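Local structure of TetR family transcriptional regulator (Chloroflexus aurantiacus, 3NRG) at residues A[5-10]-A[61-66]; A[18-23]-A[105-110]; A[77-82]-A[91-96]. The protein probably binds cis-regulatory DNA as a transcription factor of the TetR family, using a predicted helix-turn-helix motif in its N-terminal part. All blocks are in the same frame, centred on the assembly; numbering follows the deposited sequence. Where two conformers were deposited one is given.

Interaction 1. Residues A[5-10]-A[61-66]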
ATOM      1  N   GLU A   5     -25.863   8.000  -0.245  1.00 42.36           N
ATOM      2  CA  GLU A   5     -26.065   8.519  -1.592  1.00 42.60           C
ATOM      3  C   GLU A   5     -25.867  10.038  -1.620  1.00 46.46           C
ATOM      4  O   GLU A   5     -25.536  10.589  -2.664  1.00 46.11           O
ATOM      5  CB  GLU A   5     -27.452   8.130  -2.119  1.00 45.60           C
ATOM      6  CG  GLU A   5     -27.405   7.381  -3.440  1.00 56.29           C
ATOM      7  CD  GLU A   5     -26.645   6.070  -3.417  1.00 68.01           C
ATOM      8  OE1 GLU A   5     -27.180   5.082  -2.866  1.00 75.06           O
ATOM      9  OE2 GLU A   5     -25.508   6.033  -3.932  1.00 48.95           O
ATOM     10  N   THR A   6     -25.997  10.701  -0.443  1.00 43.31           N
ATOM     11  CA  THR A   6     -25.760  12.140  -0.292  1.00 43.25           C
ATOM     12  C   THR A   6     -24.281  12.449  -0.564  1.00 46.15           C
ATOM     13  O   THR A   6     -23.973  13.434  -1.234  1.00 45.25           O
ATOM     14  CB  THR A   6     -26.198  12.611   1.112  1.00 51.34           C
ATOM     15  OG1 THR A   6     -27.503  12.101   1.401  1.00 51.30           O
ATOM     16  CG2 THR A   6     -26.189  14.132   1.250  1.00 48.64           C
ATOM     17  N   PHE A   7     -23.372  11.569  -0.076  1.00 43.12           N
ATOM     18  CA  PHE A   7     -21.928  11.681  -0.303  1.00 41.99           C
ATOM     19  C   PHE A   7     -21.606  11.511  -1.778  1.00 45.85           C
ATOM     20  O   PHE A   7     -20.831  12.294  -2.327  1.00 45.07           O
ATOM     21  CB  PHE A   7     -21.159  10.638   0.540  1.00 43.23           C
ATOM     22  CG  PHE A   7     -19.683  10.511   0.205  1.00 44.12           C
ATOM     23  CD1 PHE A   7     -18.767  11.469   0.634  1.00 46.94           C
ATOM     24  CD2 PHE A   7     -19.208   9.422  -0.523  1.00 45.55           C
ATOM     25  CE1 PHE A   7     -17.410  11.361   0.304  1.00 46.69           C
ATOM     26  CE2 PHE A   7     -17.851   9.316  -0.849  1.00 47.27           C
ATOM     27  CZ  PHE A   7     -16.961  10.282  -0.431  1.00 44.94           C
ATOM     28  N   PHE A   8     -22.204  10.488  -2.424  1.00 43.36           N
ATOM     29  CA  PHE A   8     -21.962  10.203  -3.841  1.00 43.48           C
ATOM     30  C   PHE A   8     -22.583  11.244  -4.766  1.00 48.73           C
ATOM     31  O   PHE A   8     -22.063  11.469  -5.859  1.00 48.12           O
ATOM     32  CB  PHE A   8     -22.446   8.792  -4.209  1.00 45.54           C
ATOM     33  CG  PHE A   8     -21.700   7.667  -3.532  1.00 45.96           C
ATOM     34  CD1 PHE A   8     -20.320   7.538  -3.674  1.00 47.68           C
ATOM     35  CD2 PHE A   8     -22.382   6.685  -2.826  1.00 48.37           C
ATOM     36  CE1 PHE A   8     -19.632   6.489  -3.058  1.00 47.78           C
ATOM     37  CE2 PHE A   8     -21.695   5.622  -2.233  1.00 50.54           C
ATOM     38  CZ  PHE A   8     -20.325   5.527  -2.360  1.00 47.46           C
ATOM     39  N   ASN A   9     -23.692  11.889  -4.329  1.00 46.94           N
ATOM     40  CA  ASN A   9     -24.374  12.909  -5.132  1.00 48.27           C
ATOM     41  C   ASN A   9     -23.803  14.322  -4.930  1.00 52.71           C
ATOM     42  O   ASN A   9     -24.338  15.285  -5.487  1.00 52.93           O
ATOM     43  CB  ASN A   9     -25.886  12.873  -4.905  1.00 50.09           C
ATOM     44  CG  ASN A   9     -26.574  11.729  -5.615  1.00 72.39           C
ATOM     45  OD1 ASN A   9     -26.613  11.657  -6.853  1.00 71.25           O
ATOM     46  ND2 ASN A   9     -27.176  10.835  -4.851  1.00 61.68           N
ATOM     47  N   LEU A  10     -22.684  14.439  -4.176  1.00 49.41           N
ATOM     48  CA  LEU A  10     -21.997  15.717  -3.965  1.00 49.82           C
ATOM     49  C   LEU A  10     -21.351  16.198  -5.269  1.00 57.11           C
ATOM     50  O   LEU A  10     -20.853  15.372  -6.041  1.00 56.36           O
ATOM     51  CB  LEU A  10     -20.890  15.562  -2.903  1.00 48.45           C
ATOM     52  CG  LEU A  10     -21.304  15.591  -1.444  1.00 52.85           C
ATOM     53  CD1 LEU A  10     -20.151  15.164  -0.561  1.00 51.59           C
ATOM     54  CD2 LEU A  10     -21.788  16.978  -1.031  1.00 55.90           C
ATOM     55  N   TYR A  61     -13.782   4.503   7.167  1.00 35.77           N
ATOM     56  CA  TYR A  61     -12.515   3.776   7.118  1.00 35.33           C
ATOM     57  C   TYR A  61     -12.545   2.647   6.077  1.00 39.23           C
ATOM     58  O   TYR A  61     -11.565   2.458   5.353  1.00 37.77           O
ATOM     59  CB  TYR A  61     -12.151   3.223   8.503  1.00 37.17           C
ATOM     60  CG  TYR A  61     -10.808   2.527   8.534  1.00 38.60           C
ATOM     61  CD1 TYR A  61      -9.623   3.258   8.550  1.00 39.91           C
ATOM     62  CD2 TYR A  61     -10.720   1.137   8.546  1.00 39.90           C
ATOM     63  CE1 TYR A  61      -8.384   2.624   8.565  1.00 41.16           C
ATOM     64  CE2 TYR A  61      -9.486   0.491   8.568  1.00 40.58           C
ATOM     65  CZ  TYR A  61      -8.317   1.240   8.573  1.00 48.68           C
ATOM     66  OH  TYR A  61      -7.093   0.618   8.592  1.00 47.05           O
ATOM     67  N   LEU A  62     -13.667   1.902   6.005  1.00 37.34           N
ATOM     68  CA  LEU A  62     -13.852   0.819   5.033  1.00 37.83           C
ATOM     69  C   LEU A  62     -13.809   1.351   3.606  1.00 42.74           C
ATOM     70  O   LEU A  62     -13.226   0.708   2.730  1.00 42.65           O
ATOM     71  CB  LEU A  62     -15.184   0.091   5.280  1.00 39.29           C
ATOM     72  CG  LEU A  62     -15.101  -1.238   6.031  1.00 45.32           C
ATOM     73  CD1 LEU A  62     -14.800  -1.023   7.512  1.00 46.07           C
ATOM     74  CD2 LEU A  62     -16.391  -2.015   5.889  1.00 49.77           C
ATOM     75  N   TYR A  63     -14.429   2.532   3.369  1.00 39.27           N
ATOM     76  CA  TYR A  63     -14.438   3.187   2.058  1.00 38.41           C
ATOM     77  C   TYR A  63     -13.004   3.544   1.619  1.00 41.62           C
ATOM     78  O   TYR A  63     -12.638   3.313   0.466  1.00 41.82           O
ATOM     79  CB  TYR A  63     -15.339   4.446   2.095  1.00 39.59           C
ATOM     80  CG  TYR A  63     -15.206   5.347   0.884  1.00 40.51           C
ATOM     81  CD1 TYR A  63     -15.806   5.013  -0.328  1.00 42.79           C
ATOM     82  CD2 TYR A  63     -14.531   6.560   0.964  1.00 40.87           C
ATOM     83  CE1 TYR A  63     -15.695   5.842  -1.444  1.00 43.44           C
ATOM     84  CE2 TYR A  63     -14.411   7.398  -0.147  1.00 41.87           C
ATOM     85  CZ  TYR A  63     -15.002   7.038  -1.348  1.00 49.45           C
ATOM     86  OH  TYR A  63     -14.901   7.864  -2.441  1.00 51.43           O
ATOM     87  N   LEU A  64     -12.195   4.074   2.551  1.00 36.54           N
ATOM     88  CA  LEU A  64     -10.813   4.454   2.281  1.00 35.05           C
ATOM     89  C   LEU A  64      -9.918   3.229   2.022  1.00 40.09           C
ATOM     90  O   LEU A  64      -9.030   3.292   1.165  1.00 39.95           O
ATOM     91  CB  LEU A  64     -10.252   5.303   3.433  1.00 34.46           C
ATOM     92  CG  LEU A  64     -10.949   6.648   3.688  1.00 37.97           C
ATOM     93  CD1 LEU A  64     -10.475   7.249   4.951  1.00 37.66           C
ATOM     94  CD2 LEU A  64     -10.735   7.620   2.535  1.00 38.54           C
ATOM     95  N   ILE A  65     -10.163   2.112   2.750  1.00 37.11           N
ATOM     96  CA  ILE A  65      -9.424   0.853   2.566  1.00 36.48           C
ATOM     97  C   ILE A  65      -9.754   0.232   1.190  1.00 40.60           C
ATOM     98  O   ILE A  65      -8.839  -0.183   0.464  1.00 39.71           O
ATOM     99  CB  ILE A  65      -9.686  -0.132   3.766  1.00 39.80           C
ATOM    100  CG1 ILE A  65      -8.918   0.310   5.047  1.00 39.60           C
ATOM    101  CG2 ILE A  65      -9.374  -1.605   3.396  1.00 40.25           C
ATOM    102  CD1 ILE A  65      -7.344   0.215   4.969  1.00 42.85           C
ATOM    103  N   GLN A  66     -11.051   0.229   0.812  1.00 38.06           N
ATOM    104  CA  GLN A  66     -11.498  -0.293  -0.486  1.00 38.61           C
ATOM    105  C   GLN A  66     -11.001   0.596  -1.636  1.00 42.48           C
ATOM    106  O   GLN A  66     -10.721   0.092  -2.729  1.00 42.47           O
ATOM    107  CB  GLN A  66     -13.030  -0.435  -0.525  1.00 41.04           C
TER

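Interaction 2. Residues A[18-23]-A[105-110]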
ATOM      1  N   LEU A  18     -13.286  16.828   0.340  1.00 35.98           N
ATOM      2  CA  LEU A  18     -13.588  16.020   1.528  1.00 34.25           C
ATOM      3  C   LEU A  18     -12.696  14.772   1.590  1.00 35.33           C
ATOM      4  O   LEU A  18     -12.122  14.486   2.643  1.00 33.53           O
ATOM      5  CB  LEU A  18     -15.091  15.630   1.554  1.00 34.45           C
ATOM      6  CG  LEU A  18     -15.565  14.728   2.712  1.00 38.02           C
ATOM      7  CD1 LEU A  18     -15.349  15.399   4.067  1.00 38.34           C
ATOM      8  CD2 LEU A  18     -17.027  14.354   2.543  1.00 39.14           C
ATOM      9  N   ILE A  19     -12.554  14.046   0.449  1.00 31.21           N
ATOM     10  CA  ILE A  19     -11.702  12.852   0.371  1.00 30.03           C
ATOM     11  C   ILE A  19     -10.247  13.188   0.742  1.00 33.49           C
ATOM     12  O   ILE A  19      -9.632  12.443   1.509  1.00 32.84           O
ATOM     13  CB  ILE A  19     -11.843  12.128  -1.007  1.00 32.93           C
ATOM     14  CG1 ILE A  19     -13.278  11.537  -1.167  1.00 33.83           C
ATOM     15  CG2 ILE A  19     -10.764  11.027  -1.171  1.00 31.87           C
ATOM     16  CD1 ILE A  19     -13.654  11.056  -2.582  1.00 41.59           C
ATOM     17  N   ASP A  20      -9.724  14.349   0.243  1.00 30.56           N
ATOM     18  CA  ASP A  20      -8.364  14.835   0.547  0.50 30.60           C
ATOM     19  C   ASP A  20      -8.180  15.027   2.062  1.00 34.92           C
ATOM     20  O   ASP A  20      -7.134  14.674   2.613  1.00 34.09           O
ATOM     21  CB  ASP A  20      -8.092  16.161  -0.199  0.50 33.44           C
ATOM     22  CG  ASP A  20      -6.724  16.764   0.076  0.50 44.96           C
ATOM     23  OD1 ASP A  20      -5.760  16.387  -0.619  0.50 45.59           O
ATOM     24  OD2 ASP A  20      -6.632  17.649   0.955  0.50 51.47           O
ATOM     25  N   VAL A  21      -9.216  15.581   2.737  1.00 32.54           N
ATOM     26  CA  VAL A  21      -9.198  15.815   4.188  1.00 32.49           C
ATOM     27  C   VAL A  21      -9.263  14.471   4.936  1.00 35.66           C
ATOM     28  O   VAL A  21      -8.498  14.260   5.883  1.00 35.11           O
ATOM     29  CB  VAL A  21     -10.332  16.792   4.627  1.00 37.22           C
ATOM     30  CG1 VAL A  21     -10.481  16.832   6.153  1.00 37.71           C
ATOM     31  CG2 VAL A  21     -10.084  18.192   4.072  1.00 37.37           C
ATOM     32  N   LEU A  22     -10.144  13.543   4.473  1.00 31.74           N
ATOM     33  CA  LEU A  22     -10.286  12.203   5.064  1.00 31.04           C
ATOM     34  C   LEU A  22      -8.993  11.390   4.934  1.00 35.73           C
ATOM     35  O   LEU A  22      -8.624  10.679   5.871  1.00 36.49           O
ATOM     36  CB  LEU A  22     -11.463  11.433   4.425  1.00 30.54           C
ATOM     37  CG  LEU A  22     -12.868  11.988   4.693  1.00 34.96           C
ATOM     38  CD1 LEU A  22     -13.890  11.313   3.817  1.00 34.52           C
ATOM     39  CD2 LEU A  22     -13.254  11.843   6.146  1.00 37.45           C
ATOM     40  N   LEU A  23      -8.295  11.506   3.779  1.00 30.74           N
ATOM     41  CA  LEU A  23      -7.028  10.798   3.561  1.00 29.49           C
ATOM     42  C   LEU A  23      -5.954  11.288   4.533  1.00 34.11           C
ATOM     43  O   LEU A  23      -5.326  10.468   5.202  1.00 33.56           O
ATOM     44  CB  LEU A  23      -6.547  10.941   2.099  1.00 28.89           C
ATOM     45  CG  LEU A  23      -7.322  10.140   1.056  1.00 33.19           C
ATOM     46  CD1 LEU A  23      -6.901  10.520  -0.340  1.00 33.69           C
ATOM     47  CD2 LEU A  23      -7.149   8.658   1.266  1.00 34.91           C
ATOM     48  N   ASN A 105       0.490   7.416  -4.379  1.00 28.45           N
ATOM     49  CA  ASN A 105      -0.663   7.424  -3.467  1.00 27.20           C
ATOM     50  C   ASN A 105      -0.178   7.254  -2.019  1.00 28.99           C
ATOM     51  O   ASN A 105      -0.468   6.233  -1.389  1.00 28.45           O
ATOM     52  CB  ASN A 105      -1.665   6.325  -3.854  1.00 26.71           C
ATOM     53  CG  ASN A 105      -2.237   6.505  -5.239  1.00 59.45           C
ATOM     54  OD1 ASN A 105      -1.773   5.901  -6.211  1.00 56.56           O
ATOM     55  ND2 ASN A 105      -3.239   7.376  -5.365  1.00 53.34           N
ATOM     56  N   PRO A 106       0.595   8.237  -1.473  1.00 24.39           N
ATOM     57  CA  PRO A 106       1.189   8.040  -0.137  1.00 24.30           C
ATOM     58  C   PRO A 106       0.201   7.915   1.009  1.00 31.09           C
ATOM     59  O   PRO A 106       0.458   7.157   1.942  1.00 31.95           O
ATOM     60  CB  PRO A 106       2.120   9.251   0.026  1.00 26.23           C
ATOM     61  CG  PRO A 106       1.602  10.264  -0.927  1.00 30.67           C
ATOM     62  CD  PRO A 106       1.055   9.501  -2.086  1.00 25.66           C
ATOM     63  N   ARG A 107      -0.921   8.651   0.954  1.00 28.35           N
ATOM     64  CA  ARG A 107      -1.919   8.619   2.025  1.00 27.92           C
ATOM     65  C   ARG A 107      -2.714   7.320   2.020  1.00 31.62           C
ATOM     66  O   ARG A 107      -2.869   6.703   3.071  1.00 31.57           O
ATOM     67  CB  ARG A 107      -2.827   9.857   1.972  1.00 27.05           C
ATOM     68  CG  ARG A 107      -2.039  11.162   2.088  1.00 31.08           C
ATOM     69  CD  ARG A 107      -2.892  12.385   1.853  1.00 38.66           C
ATOM     70  NE  ARG A 107      -3.478  12.408   0.514  1.00 40.04           N
ATOM     71  CZ  ARG A 107      -4.327  13.341   0.095  1.00 57.53           C
ATOM     72  NH1 ARG A 107      -4.673  14.342   0.896  1.00 50.49           N
ATOM     73  NH2 ARG A 107      -4.834  13.282  -1.128  1.00 44.71           N
ATOM     74  N   LEU A 108      -3.134   6.851   0.832  1.00 28.75           N
ATOM     75  CA  LEU A 108      -3.837   5.566   0.704  1.00 28.90           C
ATOM     76  C   LEU A 108      -2.943   4.422   1.167  1.00 32.27           C
ATOM     77  O   LEU A 108      -3.395   3.544   1.912  1.00 31.25           O
ATOM     78  CB  LEU A 108      -4.287   5.326  -0.756  1.00 29.21           C
ATOM     79  CG  LEU A 108      -5.579   6.039  -1.189  1.00 33.95           C
ATOM     80  CD1 LEU A 108      -5.752   5.977  -2.689  1.00 34.00           C
ATOM     81  CD2 LEU A 108      -6.799   5.440  -0.494  1.00 35.73           C
ATOM     82  N   ALA A 109      -1.650   4.463   0.758  1.00 29.04           N
ATOM     83  CA  ALA A 109      -0.651   3.457   1.128  1.00 28.20           C
ATOM     84  C   ALA A 109      -0.400   3.440   2.630  1.00 31.37           C
ATOM     85  O   ALA A 109      -0.271   2.358   3.212  1.00 30.54           O
ATOM     86  CB  ALA A 109       0.649   3.718   0.388  1.00 28.76           C
ATOM     87  N   GLN A 110      -0.341   4.640   3.264  1.00 28.06           N
ATOM     88  CA  GLN A 110      -0.105   4.776   4.705  1.00 28.46           C
ATOM     89  C   GLN A 110      -1.285   4.219   5.515  1.00 34.21           C
ATOM     90  O   GLN A 110      -1.070   3.553   6.532  1.00 34.18           O
ATOM     91  CB  GLN A 110       0.194   6.247   5.073  1.00 30.12           C
ATOM     92  CG  GLN A 110       0.548   6.487   6.558  1.00 48.96           C
ATOM     93  CD  GLN A 110       1.788   5.743   7.031  1.00 76.80           C
ATOM     94  OE1 GLN A 110       1.852   5.272   8.167  1.00 73.75           O
ATOM     95  NE2 GLN A 110       2.815   5.656   6.185  1.00 72.95           N
TER

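Interaction 3. Residues A[77-82]-A[91-96]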
ATOM      1  N   ARG A  77      -2.468  -2.964 -13.201  1.00 48.57           N
ATOM      2  CA  ARG A  77      -2.896  -3.324 -14.559  1.00 50.10           C
ATOM      3  C   ARG A  77      -2.482  -2.272 -15.612  1.00 54.26           C
ATOM      4  O   ARG A  77      -2.354  -2.608 -16.793  1.00 55.74           O
ATOM      5  CB  ARG A  77      -4.419  -3.571 -14.610  1.00 52.67           C
ATOM      6  CG  ARG A  77      -4.886  -4.740 -13.730  1.00 65.75           C
ATOM      7  CD  ARG A  77      -6.353  -5.020 -13.929  1.00 79.66           C
ATOM      8  NE  ARG A  77      -6.959  -5.705 -12.783  1.00 89.40           N
ATOM      9  CZ  ARG A  77      -7.236  -7.007 -12.747  1.00102.66           C
ATOM     10  NH1 ARG A  77      -6.956  -7.782 -13.790  1.00 87.43           N
ATOM     11  NH2 ARG A  77      -7.799  -7.542 -11.671  1.00 89.40           N
ATOM     12  N   GLN A  78      -2.293  -1.005 -15.192  1.00 48.67           N
ATOM     13  CA  GLN A  78      -1.878   0.072 -16.104  1.00 48.42           C
ATOM     14  C   GLN A  78      -0.352   0.111 -16.302  1.00 50.48           C
ATOM     15  O   GLN A  78       0.127   0.735 -17.248  1.00 50.32           O
ATOM     16  CB  GLN A  78      -2.410   1.441 -15.629  1.00 49.36           C
ATOM     17  CG  GLN A  78      -3.884   1.667 -15.973  1.00 66.15           C
ATOM     18  CD  GLN A  78      -4.382   3.022 -15.532  1.00 82.98           C
ATOM     19  OE1 GLN A  78      -4.625   3.269 -14.345  1.00 79.98           O
ATOM     20  NE2 GLN A  78      -4.617   3.907 -16.489  1.00 70.34           N
ATOM     21  N   THR A  79       0.404  -0.555 -15.412  1.00 46.15           N
ATOM     22  CA  THR A  79       1.868  -0.608 -15.489  1.00 45.70           C
ATOM     23  C   THR A  79       2.306  -1.602 -16.571  1.00 49.74           C
ATOM     24  O   THR A  79       1.783  -2.722 -16.615  1.00 49.18           O
ATOM     25  CB  THR A  79       2.466  -0.981 -14.103  1.00 53.29           C
ATOM     26  OG1 THR A  79       2.039  -0.026 -13.140  1.00 53.48           O
ATOM     27  CG2 THR A  79       3.992  -1.038 -14.112  1.00 52.28           C
ATOM     28  N   PRO A  80       3.291  -1.228 -17.442  1.00 47.08           N
ATOM     29  CA  PRO A  80       3.782  -2.194 -18.447  1.00 47.90           C
ATOM     30  C   PRO A  80       4.294  -3.479 -17.777  1.00 50.70           C
ATOM     31  O   PRO A  80       5.046  -3.411 -16.800  1.00 48.96           O
ATOM     32  CB  PRO A  80       4.911  -1.430 -19.160  1.00 50.16           C
ATOM     33  CG  PRO A  80       4.639   0.007 -18.884  1.00 54.50           C
ATOM     34  CD  PRO A  80       4.021   0.054 -17.525  1.00 48.69           C
ATOM     35  N   PRO A  81       3.814  -4.661 -18.220  1.00 47.50           N
ATOM     36  CA  PRO A  81       4.207  -5.908 -17.539  1.00 46.47           C
ATOM     37  C   PRO A  81       5.664  -6.294 -17.768  1.00 49.81           C
ATOM     38  O   PRO A  81       6.308  -5.783 -18.687  1.00 50.33           O
ATOM     39  CB  PRO A  81       3.247  -6.944 -18.123  1.00 49.39           C
ATOM     40  CG  PRO A  81       2.885  -6.409 -19.459  1.00 55.08           C
ATOM     41  CD  PRO A  81       2.874  -4.919 -19.333  1.00 50.21           C
ATOM     42  N   ALA A  82       6.180  -7.209 -16.936  1.00 45.11           N
ATOM     43  CA  ALA A  82       7.549  -7.687 -17.054  1.00 44.59           C
ATOM     44  C   ALA A  82       7.678  -8.675 -18.210  1.00 50.31           C
ATOM     45  O   ALA A  82       6.850  -9.585 -18.352  1.00 50.63           O
ATOM     46  CB  ALA A  82       7.990  -8.342 -15.754  1.00 43.99           C
ATOM     47  N   LEU A  91      10.093 -10.501  -9.438  1.00 24.60           N
ATOM     48  CA  LEU A  91      10.061  -9.923  -8.094  1.00 22.91           C
ATOM     49  C   LEU A  91      10.589  -8.493  -8.076  1.00 28.61           C
ATOM     50  O   LEU A  91      10.049  -7.655  -7.353  1.00 28.75           O
ATOM     51  CB  LEU A  91      10.829 -10.801  -7.092  1.00 22.08           C
ATOM     52  CG  LEU A  91      10.116 -12.086  -6.622  1.00 25.04           C
ATOM     53  CD1 LEU A  91      11.048 -12.954  -5.832  1.00 24.14           C
ATOM     54  CD2 LEU A  91       8.885 -11.766  -5.791  1.00 25.18           C
ATOM     55  N   ARG A  92      11.608  -8.196  -8.910  1.00 26.59           N
ATOM     56  CA  ARG A  92      12.157  -6.841  -9.049  1.00 26.58           C
ATOM     57  C   ARG A  92      11.094  -5.910  -9.650  1.00 31.30           C
ATOM     58  O   ARG A  92      10.947  -4.777  -9.194  1.00 30.65           O
ATOM     59  CB  ARG A  92      13.438  -6.855  -9.919  1.00 26.34           C
ATOM     60  CG  ARG A  92      14.201  -5.524  -9.937  1.00 33.90           C
ATOM     61  CD  ARG A  92      13.784  -4.634 -11.102  1.00 41.80           C
ATOM     62  NE  ARG A  92      14.255  -3.258 -10.936  1.00 53.69           N
ATOM     63  CZ  ARG A  92      15.380  -2.785 -11.464  1.00 71.11           C
ATOM     64  NH1 ARG A  92      16.159  -3.573 -12.199  1.00 56.82           N
ATOM     65  NH2 ARG A  92      15.732  -1.522 -11.267  1.00 61.07           N
ATOM     66  N   TRP A  93      10.351  -6.399 -10.667  1.00 28.83           N
ATOM     67  CA  TRP A  93       9.264  -5.654 -11.289  1.00 29.32           C
ATOM     68  C   TRP A  93       8.140  -5.398 -10.267  1.00 30.54           C
ATOM     69  O   TRP A  93       7.662  -4.271 -10.154  1.00 29.91           O
ATOM     70  CB  TRP A  93       8.720  -6.421 -12.517  1.00 29.95           C
ATOM     71  CG  TRP A  93       7.545  -5.759 -13.185  1.00 31.95           C
ATOM     72  CD1 TRP A  93       7.583  -4.850 -14.202  1.00 35.54           C
ATOM     73  CD2 TRP A  93       6.155  -5.978 -12.892  1.00 32.00           C
ATOM     74  NE1 TRP A  93       6.306  -4.476 -14.552  1.00 35.85           N
ATOM     75  CE2 TRP A  93       5.409  -5.148 -13.760  1.00 36.85           C
ATOM     76  CE3 TRP A  93       5.465  -6.798 -11.978  1.00 32.84           C
ATOM     77  CZ2 TRP A  93       4.008  -5.098 -13.729  1.00 36.48           C
ATOM     78  CZ3 TRP A  93       4.080  -6.749 -11.950  1.00 34.58           C
ATOM     79  CH2 TRP A  93       3.365  -5.912 -12.821  1.00 35.98           C
ATOM     80  N   LEU A  94       7.743  -6.445  -9.508  1.00 25.56           N
ATOM     81  CA  LEU A  94       6.678  -6.356  -8.504  1.00 24.60           C
ATOM     82  C   LEU A  94       7.071  -5.437  -7.329  1.00 28.21           C
ATOM     83  O   LEU A  94       6.217  -4.723  -6.789  1.00 27.27           O
ATOM     84  CB  LEU A  94       6.310  -7.759  -7.995  1.00 24.66           C
ATOM     85  CG  LEU A  94       5.044  -7.868  -7.131  1.00 28.81           C
ATOM     86  CD1 LEU A  94       3.770  -7.558  -7.958  1.00 29.05           C
ATOM     87  CD2 LEU A  94       4.951  -9.246  -6.485  1.00 31.81           C
ATOM     88  N   LEU A  95       8.357  -5.451  -6.945  1.00 25.11           N
ATOM     89  CA  LEU A  95       8.881  -4.586  -5.883  1.00 24.84           C
ATOM     90  C   LEU A  95       8.850  -3.124  -6.342  1.00 30.01           C
ATOM     91  O   LEU A  95       8.433  -2.250  -5.584  1.00 30.30           O
ATOM     92  CB  LEU A  95      10.319  -5.017  -5.514  1.00 24.64           C
ATOM     93  CG  LEU A  95      10.963  -4.362  -4.286  1.00 28.72           C
ATOM     94  CD1 LEU A  95      10.058  -4.449  -3.063  1.00 28.54           C
ATOM     95  CD2 LEU A  95      12.303  -5.001  -3.984  1.00 28.76           C
ATOM     96  N   ASP A  96       9.222  -2.881  -7.618  1.00 27.11           N
ATOM     97  CA  ASP A  96       9.213  -1.558  -8.239  1.00 27.85           C
ATOM     98  C   ASP A  96       7.782  -0.990  -8.315  1.00 31.85           C
ATOM     99  O   ASP A  96       7.568   0.174  -7.975  1.00 31.34           O
ATOM    100  CB  ASP A  96       9.827  -1.634  -9.642  1.00 31.31           C
ATOM    101  CG  ASP A  96      10.796  -0.518  -9.953  1.00 50.19           C
ATOM    102  OD1 ASP A  96      10.356   0.662  -9.993  1.00 51.90           O
ATOM    103  OD2 ASP A  96      11.979  -0.821 -10.235  1.00 59.68           O
TER

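Interaction 1. Residues A[5-10]-A[61-66]
The ring of F7 presents its edge to the face of Y63, a T-shaped aromatic pair with centroids 5.3 Å apart and planes at 82°. At that edge, in the plane of the F7 ring, lies the phenol oxygen of Y63, with F7 CE2 3.7 Å from Y63 OH. F7 CD2 lies over one face of F8, 3.8 Å above its ring plane and toward the rim. F8 also reaches the tyrosine, but more loosely, its CE1 lying 4.3 Å from Y63 CE1. The two main side chains come from opposite directions and together span the 11.6 Å between the CA atoms of F7 and Y63, the nearest pair of CA atoms across the segments. Both extend with CG anti to the backbone N (chi1 170° in F7, 168° in Y63), which carries the rings toward each other. F7 CE2 and CZ do the touching, close to CZ and OH of Y63; F7 CE2 is 3.7 Å from Y63 CZ. The contact ties the short N-terminal helix 5-8 to helix 57-78. Helix 12-28 contributes as well, through R15 and L18 against F7 and I19 against Y63, while F54, in the predicted helix-turn-helix, meets the F7 ring. N9, just past the end of helix 5-8, bonds E5 O through its backbone N at 2.8 Å. No hydrogen bond or charge pair links the segments, so the join rests on aromatic and apolar contact. The C-H edge of F7, slightly positive, meets the electron-rich face of Y63 and its hydroxyl oxygen, an electrostatically sensible match that probably adds some directionality to the dispersion forces between the rings.

Interaction 2. Residues A[18-23]-A[105-110]
Charge pairing joins D20 to R107 on the outer side of this contact. R107 NH1 donates to D20 OD1 at 2.8 Å, with an N-H...O angle of 150°, and R107 NH2 adds a weak bond to the same oxygen. Both nitrogens thus converge on one carboxylate atom, which lies near the edge of the guanidinium, while NH1 comes down on OD1 from above the carboxylate plane. D20 was modelled in two conformers, so this bridge may be only part-time; D24 makes a long, weak ion pair with R107 NH1. Van der Waals contact with the flat cation comes next. The bend at chi3 of R107 (-61°) brings its guanidinium alongside helix 12-28, where L23 lies over one face, CB 3.7 Å above the plane and displaced toward the rim, and L23 CD1 is 3.5 Å from R107 NH2. The apolar contact is made by the other branch of L23, with L23 CD2 3.7 Å from L108 CD2, in a buried cluster that also takes in L64 of helix 57-78. The short axes approach to 10.4 Å and cross at 46°. Such packing of the first long helix of the DNA-binding part against a C-terminal helix is consistent with the interface between DNA-binding and C-terminal domains in TetR-family regulators, of which this contact is a part.

Interaction 3. Residues A[77-82]-A[91-96]
W93 reaches out from helix 87-104 and lies with its indole against the extended linker 79-82, different residues meeting its face and its edge. With CG anti to the backbone N (chi1 177°), the ring projects away from its helix, and NE1 at its edge meets the backbone carbonyl of P80. This bond, W93 NE1 to P80 O, is 2.8 Å long with an N-H...O angle of 148°, and the donor lies in the carbonyl plane. Over one indole face A82 makes a CH-pi contact, its CB 4.0 Å from the centroid of the five-membered ring of W93. These residues begin the connection from helix 57-78, the helix running out of the DNA-binding domain, to helix 87-104 of the all-helical C-terminal domain. Losing the indole to an alanine here would probably leave P80 O without its donor and A82 without the ring it rests on, freeing the linker to move. T79 runs alongside the indole but points the other way, its CG2 4.1 Å from W93 CZ2. Its OG1 instead bonds back to F75 O in the last part of helix 57-78.

Helix 57-78 runs through the arrangement: interaction 1 uses its earlier part, and interaction 3 holds the extended linker that follows its end, with centres about 29 Å apart. Interactions 1 and 2 are neighbours, about 13 Å between centres, and touch through shared packing of helices 12-28 and 57-78 and through L64 O against L108 CD2. Along the chain their segments alternate, interlocking helices 5-8, 12-28, 57-78 and 106-114. Interaction 3 is nested inside the loop closed by interaction 2, on the opposite side of the chain's centre, about 23 Å from it between centres. Interaction 1 thus packs helices of the N-terminal, probably DNA-binding part, interaction 2 joins that part to the C-terminal helices, and interaction 3 lies on the surface where the linker meets helix 87-104.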